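Side-chain contacts in oxidoreductase (Listeria innocua, PDB 3E18), which is of unknown specific function but binds NAD and probably acts as a dehydrogenase of the Gfo/Idh/MocA family: residues Trp177-Leu182 with Tyr329-Leu334; Leu185-Asp190 with Asn325-Gln330; Val213-Phe218 with Thr223-Val228. All coordinates share one frame; numbering follows the deposited sequence.

Contact 1 of 3, residues Trp177-Leu182 with Tyr329-Leu334; sequences WGVHLL and YQVLKL. With NAD (nicotinamide-adenine-dinucleotide), chain E.
A helix-helix packing beside the NAD pocket brings Val179 and Leu182, from helix 173-188, against Val331 and Leu334 of helix 325-344. The axes of the two short segments come within 10.1 Å, with an angle of 125° between their N-to-C directions, so the segments cross at a steep slant, nearer antiparallel than parallel, and meet through branched aliphatic groups without any hydrogen bond. Two methyls make the first touch: Val179 CG2 lies 4.2 Å from Val331 CG1, the two side chains set about at a right angle. On Val331 this branch is anti to the backbone N (chi1 174°), which sends it across to the partner helix, while its other methyl, CG2, lies 4.2 Å from the backbone O of Leu182. Val331 CG1 also reaches the root of the Leu182 side chain, 4.3 Å from CB. One turn further along helix 325-344, Leu334 CD2 meets Leu182 CD2 at 3.9 Å. The short branch of valine suits a close approach of backbones, while the longer side chains of Leu182 and Leu334 meet by their ends. Ile335 and Ile338 extend the apolar seam beyond Leu334. His180, between the two touching residues, is directed away from helix 325-344 and presents its ring edge to the carboxamide of the nicotinamide, with NE2 3.5 Å from O7N of NAD. Val179 also packs on Lys96, an NAD-binding residue. Such a helix, one side packed on a second helix and another turned to the nicotinamide, fits the cleft between Rossmann and C-terminal domains in the Gfo/Idh/MocA family.

Contact 2 of 3, residues Leu185-Asp190 with Asn325-Gln330; sequences LLFLVD and NEEVYQ
Leu186 reaches from the last turns of helix 173-188 toward Gln330 on the opening turns of helix 325-344, and its CB and two methyls each find a neighbour. CB points at the partner helix and passes 4.3 Å from CG2 of Val331. CG comes next as the branch point: a chi1 of -104°, away from the staggered values, sets its direction, and the fork sends the methyls to different neighbours. CD1 is wedged between CD2 of Leu334 and the ring of Phe218, 3.8 Å from its CE1. CD2 goes instead to the backbone of the opposite helix, 3.9 Å from Gln330 O and 4.2 Å from Gln330 CB. A leucine serves well here because its forked end can cover a helix backbone with one branch and fill apolar space with the other. The end of Gln330 leads away from the contact, as befits an exposed residue that contributes its CB and carbonyl to the packing. This is the outer end of the same helix pair, where one helix finishes as the other begins, and the contact becomes more polar. Glu327 OE2 stands near the plane of the Phe187 ring, 4.2 Å from CD1, so the carboxylate faces the weakly positive ring edge. Its other oxygen, OE1, forms a salt bridge with Arg126 and accepts a hydrogen bond from Gln324 N, a bond back to the helix start like one half of a capping box. Arg126 also makes a cation-pi contact with Phe187, linking acid and ring, and the Glu327 side chain lies about 5 Å from a bound magnesium ion.

Contact 3 of 3, residues Val213-Phe218 with Thr223-Val228; sequences VTFITF and TAQIEV
Thr223 buries more surface in this contact than any other residue, followed by Val213 and Ala224. Thr223 packs its CB 3.8 Å from CZ of the Phe215 ring, the two side chains meeting at a slant. Its CG2 runs beside that of the paired Thr217, methyl to methyl at 4.0 Å, leaving OG1 to bond with His148 on strand 146-154. Such a beta-branched residue favours the extended backbone and offers both a methyl and a hydroxyl. Ala224 bonds through its backbone: its O accepts the N-H of Ile216 at 2.8 Å in a nearly straight bond (173°), and its N returns one to Ile216 O at 2.9 Å. The same O stands over one face of the Phe215 ring, offset toward the rim. Together with the matching pair Thr214 and Ile226, these bonds hold an antiparallel beta hairpin in the large mixed sheet of the C-terminal domain. Ala224, Ile216 and Ile226 share a face of the sheet; the two isoleucines rest on helix 173-188 there, the small CB of Ala224 leaves room for Leu185 of that helix, and Ile216 CD1 lies 4.1 Å from Ile226 CG1. On the face that bears Val213, Phe215 and Gln225, a second subunit packs. A chi1 of 46° for Val213 CG1 leaves CG2 anti to the backbone N, 3.6 Å from Gln225 NE2, where it covers the bond that this amide makes to Glu227 OE1, 2.9 Å long and in the amide plane. Gln225 OE1 accepts a bond from Gln225 NE2 of the second subunit, while Glu227 OE2 is held by His154.

In the fold
Contacts 1 and 2 are successive parts of one helix pair, their centres 8 Å apart, and contact 3 joins two strands of the sheet on which helix 173-188 lies. The centres of contacts 1 and 3 are 12 Å apart. Those of contacts 2 and 3 are 15 Å apart. The residues of this helix therefore divide their work: Leu181 CB packs 3.6 Å from Ile226 CG2, and Leu185 CD2 sits 3.7 Å from Ile216 CD1. Near the helix end, Val189 CG1 approaches Phe218 CD1 at 3.8 Å. The chain thus layers helix 325-344, helix 173-188 and the sheet, with NAD beside contact 1 and the second subunit on the far face of contact 3.

Contact 1 of 3, residues Trp177-Leu182 with Tyr329-Leu334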
loop_
_atom_site.group_PDB
_atom_site.type_symbol
_atom_site.label_atom_id
_atom_site.label_comp_id
_atom_site.label_asym_id
_atom_site.label_seq_id
_atom_site.Cartn_x
_atom_site.Cartn_y
_atom_site.Cartn_z
ATOM N N TRP A 177 4.479 -7.660 -16.374
ATOM C CA TRP A 177 3.131 -7.326 -15.944
ATOM C C TRP A 177 2.964 -5.831 -15.710
ATOM O O TRP A 177 1.891 -5.271 -15.927
ATOM C CB TRP A 177 2.792 -8.093 -14.677
ATOM C CG TRP A 177 1.976 -9.305 -14.918
ATOM C CD1 TRP A 177 2.395 -10.606 -14.851
ATOM C CD2 TRP A 177 0.588 -9.346 -15.273
ATOM N NE1 TRP A 177 1.353 -11.455 -15.141
ATOM C CE2 TRP A 177 0.231 -10.708 -15.401
ATOM C CE3 TRP A 177 -0.393 -8.365 -15.484
ATOM C CZ2 TRP A 177 -1.063 -11.113 -15.737
ATOM C CZ3 TRP A 177 -1.684 -8.774 -15.809
ATOM C CH2 TRP A 177 -2.002 -10.134 -15.936
ATOM N N GLY A 178 4.027 -5.188 -15.256
ATOM C CA GLY A 178 3.970 -3.760 -14.942
ATOM C C GLY A 178 3.479 -2.926 -16.095
ATOM O O GLY A 178 2.641 -2.049 -15.906
ATOM N N VAL A 179 3.984 -3.201 -17.298
ATOM C CA VAL A 179 3.559 -2.465 -18.482
ATOM C C VAL A 179 2.040 -2.568 -18.709
ATOM O O VAL A 179 1.420 -1.574 -19.011
ATOM C CB VAL A 179 4.396 -2.845 -19.752
ATOM C CG1 VAL A 179 4.319 -4.301 -20.014
ATOM C CG2 VAL A 179 3.951 -2.072 -20.982
ATOM N N HIS A 180 1.443 -3.747 -18.527
ATOM C CA HIS A 180 -0.026 -3.876 -18.615
ATOM C C HIS A 180 -0.751 -3.005 -17.596
ATOM O O HIS A 180 -1.712 -2.310 -17.937
ATOM C CB HIS A 180 -0.461 -5.300 -18.315
ATOM C CG HIS A 180 -0.225 -6.256 -19.429
ATOM N ND1 HIS A 180 -0.567 -5.978 -20.736
ATOM C CD2 HIS A 180 0.265 -7.519 -19.421
ATOM C CE1 HIS A 180 -0.282 -7.026 -21.486
ATOM N NE2 HIS A 180 0.222 -7.974 -20.714
ATOM N N LEU A 181 -0.295 -3.049 -16.344
ATOM C CA LEU A 181 -1.016 -2.367 -15.264
ATOM C C LEU A 181 -0.836 -0.870 -15.353
ATOM O O LEU A 181 -1.761 -0.107 -15.072
ATOM C CB LEU A 181 -0.555 -2.864 -13.904
ATOM C CG LEU A 181 -0.691 -4.370 -13.673
ATOM C CD1 LEU A 181 -0.311 -4.660 -12.254
ATOM C CD2 LEU A 181 -2.126 -4.788 -13.920
ATOM N N LEU A 182 0.352 -0.447 -15.763
ATOM C CA LEU A 182 0.643 0.988 -15.860
ATOM C C LEU A 182 -0.050 1.605 -17.067
ATOM O O LEU A 182 -0.435 2.800 -17.060
ATOM C CB LEU A 182 2.148 1.211 -15.967
ATOM C CG LEU A 182 2.995 0.822 -14.747
ATOM C CD1 LEU A 182 4.441 0.792 -15.139
ATOM C CD2 LEU A 182 2.763 1.711 -13.526
ATOM N N TYR A 329 4.394 5.608 -25.260
ATOM C CA TYR A 329 5.573 6.414 -24.917
ATOM C C TYR A 329 5.570 6.875 -23.454
ATOM O O TYR A 329 6.575 6.716 -22.750
ATOM C CB TYR A 329 5.684 7.632 -25.856
ATOM C CG TYR A 329 6.819 8.584 -25.521
ATOM C CD1 TYR A 329 8.148 8.190 -25.679
ATOM C CD2 TYR A 329 6.563 9.876 -25.043
ATOM C CE1 TYR A 329 9.200 9.048 -25.362
ATOM C CE2 TYR A 329 7.614 10.755 -24.733
ATOM C CZ TYR A 329 8.925 10.327 -24.894
ATOM O OH TYR A 329 9.975 11.155 -24.589
ATOM N N GLN A 330 4.447 7.438 -23.011
ATOM C CA GLN A 330 4.310 7.907 -21.622
ATOM C C GLN A 330 4.417 6.767 -20.620
ATOM O O GLN A 330 4.994 6.935 -19.548
ATOM C CB GLN A 330 3.020 8.682 -21.415
ATOM C CG GLN A 330 2.920 9.972 -22.228
ATOM C CD GLN A 330 3.970 11.024 -21.858
ATOM O OE1 GLN A 330 4.424 11.107 -20.714
ATOM N NE2 GLN A 330 4.348 11.839 -22.835
ATOM N N VAL A 331 3.890 5.602 -20.987
ATOM C CA VAL A 331 4.094 4.396 -20.169
ATOM C C VAL A 331 5.578 4.057 -20.070
ATOM O O VAL A 331 6.079 3.817 -18.979
ATOM C CB VAL A 331 3.280 3.215 -20.694
ATOM C CG1 VAL A 331 3.606 1.930 -19.919
ATOM C CG2 VAL A 331 1.794 3.527 -20.586
ATOM N N LEU A 332 6.298 4.076 -21.196
ATOM C CA LEU A 332 7.720 3.716 -21.170
ATOM C C LEU A 332 8.547 4.703 -20.351
ATOM O O LEU A 332 9.463 4.299 -19.652
ATOM C CB LEU A 332 8.300 3.555 -22.589
ATOM C CG LEU A 332 7.783 2.415 -23.477
ATOM C CD1 LEU A 332 8.345 2.583 -24.885
ATOM C CD2 LEU A 332 8.138 1.042 -22.955
ATOM N N LYS A 333 8.182 5.982 -20.414
ATOM C CA LYS A 333 8.776 7.005 -19.568
ATOM C C LYS A 333 8.472 6.750 -18.086
ATOM O O LYS A 333 9.311 7.020 -17.226
ATOM C CB LYS A 333 8.247 8.381 -19.960
ATOM C CG LYS A 333 8.970 9.051 -21.112
ATOM C CD LYS A 333 8.447 10.470 -21.319
ATOM C CE LYS A 333 9.122 11.505 -20.413
ATOM N NZ LYS A 333 10.567 11.730 -20.749
ATOM N N LEU A 334 7.281 6.218 -17.799
ATOM C CA LEU A 334 6.897 5.877 -16.425
ATOM C C LEU A 334 7.706 4.689 -15.908
ATOM O O LEU A 334 8.157 4.694 -14.765
ATOM C CB LEU A 334 5.380 5.613 -16.314
ATOM C CG LEU A 334 4.753 5.244 -14.956
ATOM C CD1 LEU A 334 5.170 6.214 -13.879
ATOM C CD2 LEU A 334 3.235 5.225 -15.044
HETATM P PA NAD E . 8.757 -17.065 -26.190
HETATM O O1A NAD E . 7.750 -18.080 -25.804
HETATM O O2A NAD E . 10.108 -17.325 -25.662
HETATM O O5B NAD E . 8.795 -16.911 -27.788
HETATM C C5B NAD E . 9.613 -15.984 -28.467
HETATM C C4B NAD E . 9.904 -16.569 -29.846
HETATM O O4B NAD E . 10.616 -15.644 -30.647
HETATM C C3B NAD E . 10.766 -17.824 -29.737
HETATM O O3B NAD E . 10.139 -18.872 -30.438
HETATM C C2B NAD E . 12.071 -17.431 -30.398
HETATM O O2B NAD E . 12.688 -18.504 -31.071
HETATM C C1B NAD E . 11.635 -16.327 -31.346
HETATM N N9A NAD E . 12.715 -15.390 -31.693
HETATM C C8A NAD E . 13.727 -14.935 -30.883
HETATM N N7A NAD E . 14.495 -14.076 -31.595
HETATM C C5A NAD E . 13.984 -13.986 -32.846
HETATM C C6A NAD E . 14.378 -13.269 -33.971
HETATM N N6A NAD E . 15.340 -12.354 -33.860
HETATM N N1A NAD E . 13.643 -13.383 -35.141
HETATM C C2A NAD E . 12.532 -14.201 -35.200
HETATM N N3A NAD E . 12.151 -14.911 -34.080
HETATM C C4A NAD E . 12.865 -14.807 -32.923
HETATM O O3 NAD E . 8.249 -15.609 -25.692
HETATM P PN NAD E . 6.726 -15.210 -25.440
HETATM O O1N NAD E . 6.358 -15.509 -24.030
HETATM O O2N NAD E . 5.869 -15.679 -26.553
HETATM O O5D NAD E . 6.814 -13.579 -25.524
HETATM C C5D NAD E . 7.243 -12.892 -26.679
HETATM C C4D NAD E . 6.773 -11.421 -26.613
HETATM O O4D NAD E . 5.387 -11.372 -26.328
HETATM C C3D NAD E . 7.446 -10.626 -25.508
HETATM O O3D NAD E . 7.595 -9.277 -25.927
HETATM C C2D NAD E . 6.461 -10.646 -24.357
HETATM O O2D NAD E . 6.575 -9.466 -23.596
HETATM C C1D NAD E . 5.132 -10.697 -25.098
HETATM N N1N NAD E . 4.002 -11.316 -24.355
HETATM C C2N NAD E . 2.873 -10.559 -24.216
HETATM C C3N NAD E . 1.749 -11.033 -23.548
HETATM C C7N NAD E . 0.477 -10.247 -23.635
HETATM O O7N NAD E . -0.599 -10.598 -22.806
HETATM N N7N NAD E . 0.370 -9.236 -24.502
HETATM C C4N NAD E . 1.761 -12.337 -23.031
HETATM C C5N NAD E . 2.909 -13.119 -23.187
HETATM C C6N NAD E . 4.022 -12.600 -23.860
#

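Contact 2 of 3, residues Leu185-Asp190 with Asn325-Gln330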
loop_
_atom_site.group_PDB
_atom_site.type_symbol
_atom_site.label_atom_id
_atom_site.label_comp_id
_atom_site.label_asym_id
_atom_site.label_seq_id
_atom_site.Cartn_x
_atom_site.Cartn_y
_atom_site.Cartn_z
ATOM N N LEU A 185 -3.643 2.113 -16.205
ATOM C CA LEU A 185 -3.774 3.299 -15.346
ATOM C C LEU A 185 -3.686 4.608 -16.114
ATOM O O LEU A 185 -4.459 5.558 -15.870
ATOM C CB LEU A 185 -2.677 3.270 -14.271
ATOM C CG LEU A 185 -2.576 4.462 -13.312
ATOM C CD1 LEU A 185 -3.767 4.527 -12.355
ATOM C CD2 LEU A 185 -1.264 4.381 -12.552
ATOM N N LEU A 186 -2.718 4.677 -17.019
ATOM C CA LEU A 186 -2.479 5.907 -17.788
ATOM C C LEU A 186 -3.533 6.105 -18.889
ATOM O O LEU A 186 -3.868 7.238 -19.279
ATOM C CB LEU A 186 -1.049 5.898 -18.344
ATOM C CG LEU A 186 -0.026 6.802 -17.636
ATOM C CD1 LEU A 186 -0.073 6.670 -16.122
ATOM C CD2 LEU A 186 1.394 6.587 -18.158
ATOM N N PHE A 187 -4.051 4.990 -19.388
ATOM C CA PHE A 187 -5.217 5.003 -20.273
ATOM C C PHE A 187 -6.466 5.534 -19.541
ATOM O O PHE A 187 -7.238 6.307 -20.115
ATOM C CB PHE A 187 -5.449 3.589 -20.848
ATOM C CG PHE A 187 -6.651 3.470 -21.758
ATOM C CD1 PHE A 187 -6.855 4.375 -22.804
ATOM C CD2 PHE A 187 -7.556 2.419 -21.586
ATOM C CE1 PHE A 187 -7.961 4.251 -23.654
ATOM C CE2 PHE A 187 -8.674 2.285 -22.426
ATOM C CZ PHE A 187 -8.867 3.203 -23.464
ATOM N N LEU A 188 -6.656 5.136 -18.280
ATOM C CA LEU A 188 -7.823 5.573 -17.499
ATOM C C LEU A 188 -7.771 7.047 -17.080
ATOM O O LEU A 188 -8.735 7.790 -17.270
ATOM C CB LEU A 188 -8.004 4.695 -16.259
ATOM C CG LEU A 188 -9.302 4.881 -15.471
ATOM C CD1 LEU A 188 -10.539 4.620 -16.339
ATOM C CD2 LEU A 188 -9.312 3.992 -14.240
ATOM N N VAL A 189 -6.639 7.454 -16.506
ATOM C CA VAL A 189 -6.511 8.770 -15.881
ATOM C C VAL A 189 -6.083 9.784 -16.932
ATOM O O VAL A 189 -5.112 9.560 -17.646
ATOM C CB VAL A 189 -5.502 8.713 -14.702
ATOM C CG1 VAL A 189 -5.386 10.075 -14.008
ATOM C CG2 VAL A 189 -5.925 7.637 -13.693
ATOM N N ASP A 190 -6.817 10.884 -17.046
ATOM C CA ASP A 190 -6.484 11.935 -18.008
ATOM C C ASP A 190 -5.738 13.039 -17.285
ATOM O O ASP A 190 -6.262 14.146 -17.068
ATOM C CB ASP A 190 -7.748 12.460 -18.714
ATOM C CG ASP A 190 -7.451 13.548 -19.750
ATOM O OD1 ASP A 190 -6.397 13.490 -20.429
ATOM O OD2 ASP A 190 -8.280 14.476 -19.868
ATOM N N ASN A 325 0.323 5.582 -29.846
ATOM C CA ASN A 325 1.762 5.443 -29.617
ATOM C C ASN A 325 2.293 6.416 -28.571
ATOM O O ASN A 325 3.183 6.072 -27.800
ATOM C CB ASN A 325 2.532 5.579 -30.932
ATOM C CG ASN A 325 2.404 4.351 -31.804
ATOM O OD1 ASN A 325 2.288 3.236 -31.306
ATOM N ND2 ASN A 325 2.429 4.546 -33.115
ATOM N N GLU A 326 1.721 7.615 -28.547
ATOM C CA GLU A 326 2.069 8.638 -27.565
ATOM C C GLU A 326 1.730 8.197 -26.135
ATOM O O GLU A 326 2.438 8.539 -25.184
ATOM C CB GLU A 326 1.401 9.974 -27.917
ATOM C CG GLU A 326 0.145 9.879 -28.799
ATOM C CD GLU A 326 0.452 9.699 -30.290
ATOM O OE1 GLU A 326 -0.070 8.734 -30.885
ATOM O OE2 GLU A 326 1.222 10.506 -30.859
ATOM N N GLU A 327 0.650 7.426 -25.994
ATOM C CA GLU A 327 0.287 6.831 -24.709
ATOM C C GLU A 327 1.319 5.782 -24.316
ATOM O O GLU A 327 1.748 5.721 -23.170
ATOM C CB GLU A 327 -1.088 6.154 -24.775
ATOM C CG GLU A 327 -2.254 7.069 -25.048
ATOM C CD GLU A 327 -3.554 6.317 -25.339
ATOM O OE1 GLU A 327 -3.535 5.104 -25.638
ATOM O OE2 GLU A 327 -4.614 6.947 -25.264
ATOM N N VAL A 328 1.703 4.959 -25.287
ATOM C CA VAL A 328 2.676 3.889 -25.088
ATOM C C VAL A 328 4.041 4.465 -24.660
ATOM O O VAL A 328 4.707 3.899 -23.773
ATOM C CB VAL A 328 2.744 2.968 -26.352
ATOM C CG1 VAL A 328 3.791 1.885 -26.219
ATOM C CG2 VAL A 328 1.398 2.324 -26.590
ATOM N N TYR A 329 4.394 5.608 -25.260
ATOM C CA TYR A 329 5.573 6.414 -24.917
ATOM C C TYR A 329 5.570 6.875 -23.454
ATOM O O TYR A 329 6.575 6.716 -22.750
ATOM C CB TYR A 329 5.684 7.632 -25.856
ATOM C CG TYR A 329 6.819 8.584 -25.521
ATOM C CD1 TYR A 329 8.148 8.190 -25.679
ATOM C CD2 TYR A 329 6.563 9.876 -25.043
ATOM C CE1 TYR A 329 9.200 9.048 -25.362
ATOM C CE2 TYR A 329 7.614 10.755 -24.733
ATOM C CZ TYR A 329 8.925 10.327 -24.894
ATOM O OH TYR A 329 9.975 11.155 -24.589
ATOM N N GLN A 330 4.447 7.438 -23.011
ATOM C CA GLN A 330 4.310 7.907 -21.622
ATOM C C GLN A 330 4.417 6.767 -20.620
ATOM O O GLN A 330 4.994 6.935 -19.548
ATOM C CB GLN A 330 3.020 8.682 -21.415
ATOM C CG GLN A 330 2.920 9.972 -22.228
ATOM C CD GLN A 330 3.970 11.024 -21.858
ATOM O OE1 GLN A 330 4.424 11.107 -20.714
ATOM N NE2 GLN A 330 4.348 11.839 -22.835
#

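Contact 3 of 3, residues Val213-Phe218 with Thr223-Val228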
loop_
_atom_site.group_PDB
_atom_site.type_symbol
_atom_site.label_atom_id
_atom_site.label_comp_id
_atom_site.label_asym_id
_atom_site.label_seq_id
_atom_site.Cartn_x
_atom_site.Cartn_y
_atom_site.Cartn_z
ATOM N N VAL A 213 6.507 -2.565 -6.335
ATOM C CA VAL A 213 5.379 -1.764 -5.946
ATOM C C VAL A 213 5.775 -0.344 -6.318
ATOM O O VAL A 213 6.948 0.002 -6.252
ATOM C CB VAL A 213 5.036 -1.918 -4.428
ATOM C CG1 VAL A 213 6.287 -1.831 -3.559
ATOM C CG2 VAL A 213 3.983 -0.903 -3.987
ATOM N N THR A 214 4.812 0.445 -6.754
ATOM C CA THR A 214 5.052 1.842 -7.043
ATOM C C THR A 214 3.895 2.703 -6.543
ATOM O O THR A 214 2.755 2.268 -6.559
ATOM C CB THR A 214 5.351 2.052 -8.557
ATOM O OG1 THR A 214 5.478 3.451 -8.838
ATOM C CG2 THR A 214 4.263 1.455 -9.435
ATOM N N PHE A 215 4.180 3.927 -6.094
ATOM C CA PHE A 215 3.121 4.814 -5.672
ATOM C C PHE A 215 3.236 6.019 -6.578
ATOM O O PHE A 215 4.283 6.678 -6.623
ATOM C CB PHE A 215 3.272 5.221 -4.192
ATOM C CG PHE A 215 2.021 5.855 -3.588
ATOM C CD1 PHE A 215 1.081 5.072 -2.934
ATOM C CD2 PHE A 215 1.798 7.236 -3.667
ATOM C CE1 PHE A 215 -0.076 5.639 -2.369
ATOM C CE2 PHE A 215 0.657 7.806 -3.113
ATOM C CZ PHE A 215 -0.285 7.002 -2.453
ATOM N N ILE A 216 2.166 6.267 -7.322
ATOM C CA ILE A 216 2.144 7.282 -8.356
ATOM C C ILE A 216 1.195 8.396 -7.952
ATOM O O ILE A 216 0.102 8.133 -7.465
ATOM C CB ILE A 216 1.708 6.654 -9.710
ATOM C CG1 ILE A 216 2.742 5.614 -10.160
ATOM C CG2 ILE A 216 1.538 7.701 -10.803
ATOM C CD1 ILE A 216 2.173 4.588 -11.104
ATOM N N THR A 217 1.610 9.642 -8.150
ATOM C CA THR A 217 0.711 10.763 -7.946
ATOM C C THR A 217 0.574 11.527 -9.272
ATOM O O THR A 217 1.571 11.730 -9.976
ATOM C CB THR A 217 1.233 11.718 -6.843
ATOM O OG1 THR A 217 1.593 10.960 -5.684
ATOM C CG2 THR A 217 0.172 12.719 -6.449
ATOM N N PHE A 218 -0.653 11.938 -9.606
ATOM C CA PHE A 218 -0.941 12.677 -10.842
ATOM C C PHE A 218 -1.061 14.148 -10.524
ATOM O O PHE A 218 -1.247 14.490 -9.380
ATOM C CB PHE A 218 -2.234 12.173 -11.477
ATOM C CG PHE A 218 -2.110 10.773 -12.014
ATOM C CD1 PHE A 218 -1.659 10.565 -13.312
ATOM C CD2 PHE A 218 -2.389 9.684 -11.216
ATOM C CE1 PHE A 218 -1.500 9.295 -13.827
ATOM C CE2 PHE A 218 -2.240 8.391 -11.715
ATOM C CZ PHE A 218 -1.791 8.197 -13.033
ATOM N N THR A 223 -4.091 9.401 -6.829
ATOM C CA THR A 223 -2.959 8.609 -6.422
ATOM C C THR A 223 -3.225 7.148 -6.804
ATOM O O THR A 223 -4.369 6.735 -7.006
ATOM C CB THR A 223 -2.602 8.765 -4.900
ATOM O OG1 THR A 223 -3.707 8.343 -4.093
ATOM C CG2 THR A 223 -2.233 10.222 -4.542
ATOM N N ALA A 224 -2.165 6.391 -6.974
ATOM C CA ALA A 224 -2.323 4.981 -7.339
ATOM C C ALA A 224 -1.194 4.204 -6.783
ATOM O O ALA A 224 -0.093 4.709 -6.670
ATOM C CB ALA A 224 -2.380 4.808 -8.863
ATOM N N GLN A 225 -1.472 2.950 -6.447
ATOM C CA GLN A 225 -0.429 2.047 -6.056
ATOM C C GLN A 225 -0.574 0.868 -6.987
ATOM O O GLN A 225 -1.669 0.328 -7.093
ATOM C CB GLN A 225 -0.605 1.602 -4.609
ATOM C CG GLN A 225 0.472 0.598 -4.152
ATOM C CD GLN A 225 0.418 0.304 -2.665
ATOM O OE1 GLN A 225 0.015 1.150 -1.878
ATOM N NE2 GLN A 225 0.818 -0.912 -2.271
ATOM N N ILE A 226 0.514 0.510 -7.673
ATOM C CA ILE A 226 0.531 -0.609 -8.631
ATOM C C ILE A 226 1.496 -1.639 -8.108
ATOM O O ILE A 226 2.605 -1.325 -7.676
ATOM C CB ILE A 226 0.974 -0.157 -10.064
ATOM C CG1 ILE A 226 0.166 1.061 -10.551
ATOM C CG2 ILE A 226 0.991 -1.328 -11.036
ATOM C CD1 ILE A 226 -1.349 0.900 -10.570
ATOM N N GLU A 227 1.115 -2.902 -8.159
ATOM C CA GLU A 227 1.979 -3.858 -7.520
ATOM C C GLU A 227 1.888 -5.126 -8.334
ATOM O O GLU A 227 0.831 -5.433 -8.871
ATOM C CB GLU A 227 1.402 -4.067 -6.127
ATOM C CG GLU A 227 2.214 -4.773 -5.119
ATOM C CD GLU A 227 1.539 -4.677 -3.769
ATOM O OE1 GLU A 227 1.573 -3.592 -3.137
ATOM O OE2 GLU A 227 0.944 -5.684 -3.355
ATOM N N VAL A 228 3.016 -5.807 -8.479
ATOM C CA VAL A 228 3.051 -7.164 -9.016
ATOM C C VAL A 228 3.878 -7.940 -8.038
ATOM O O VAL A 228 4.890 -7.443 -7.547
ATOM C CB VAL A 228 3.698 -7.238 -10.428
ATOM C CG1 VAL A 228 3.865 -8.708 -10.901
ATOM C CG2 VAL A 228 2.860 -6.498 -11.452
#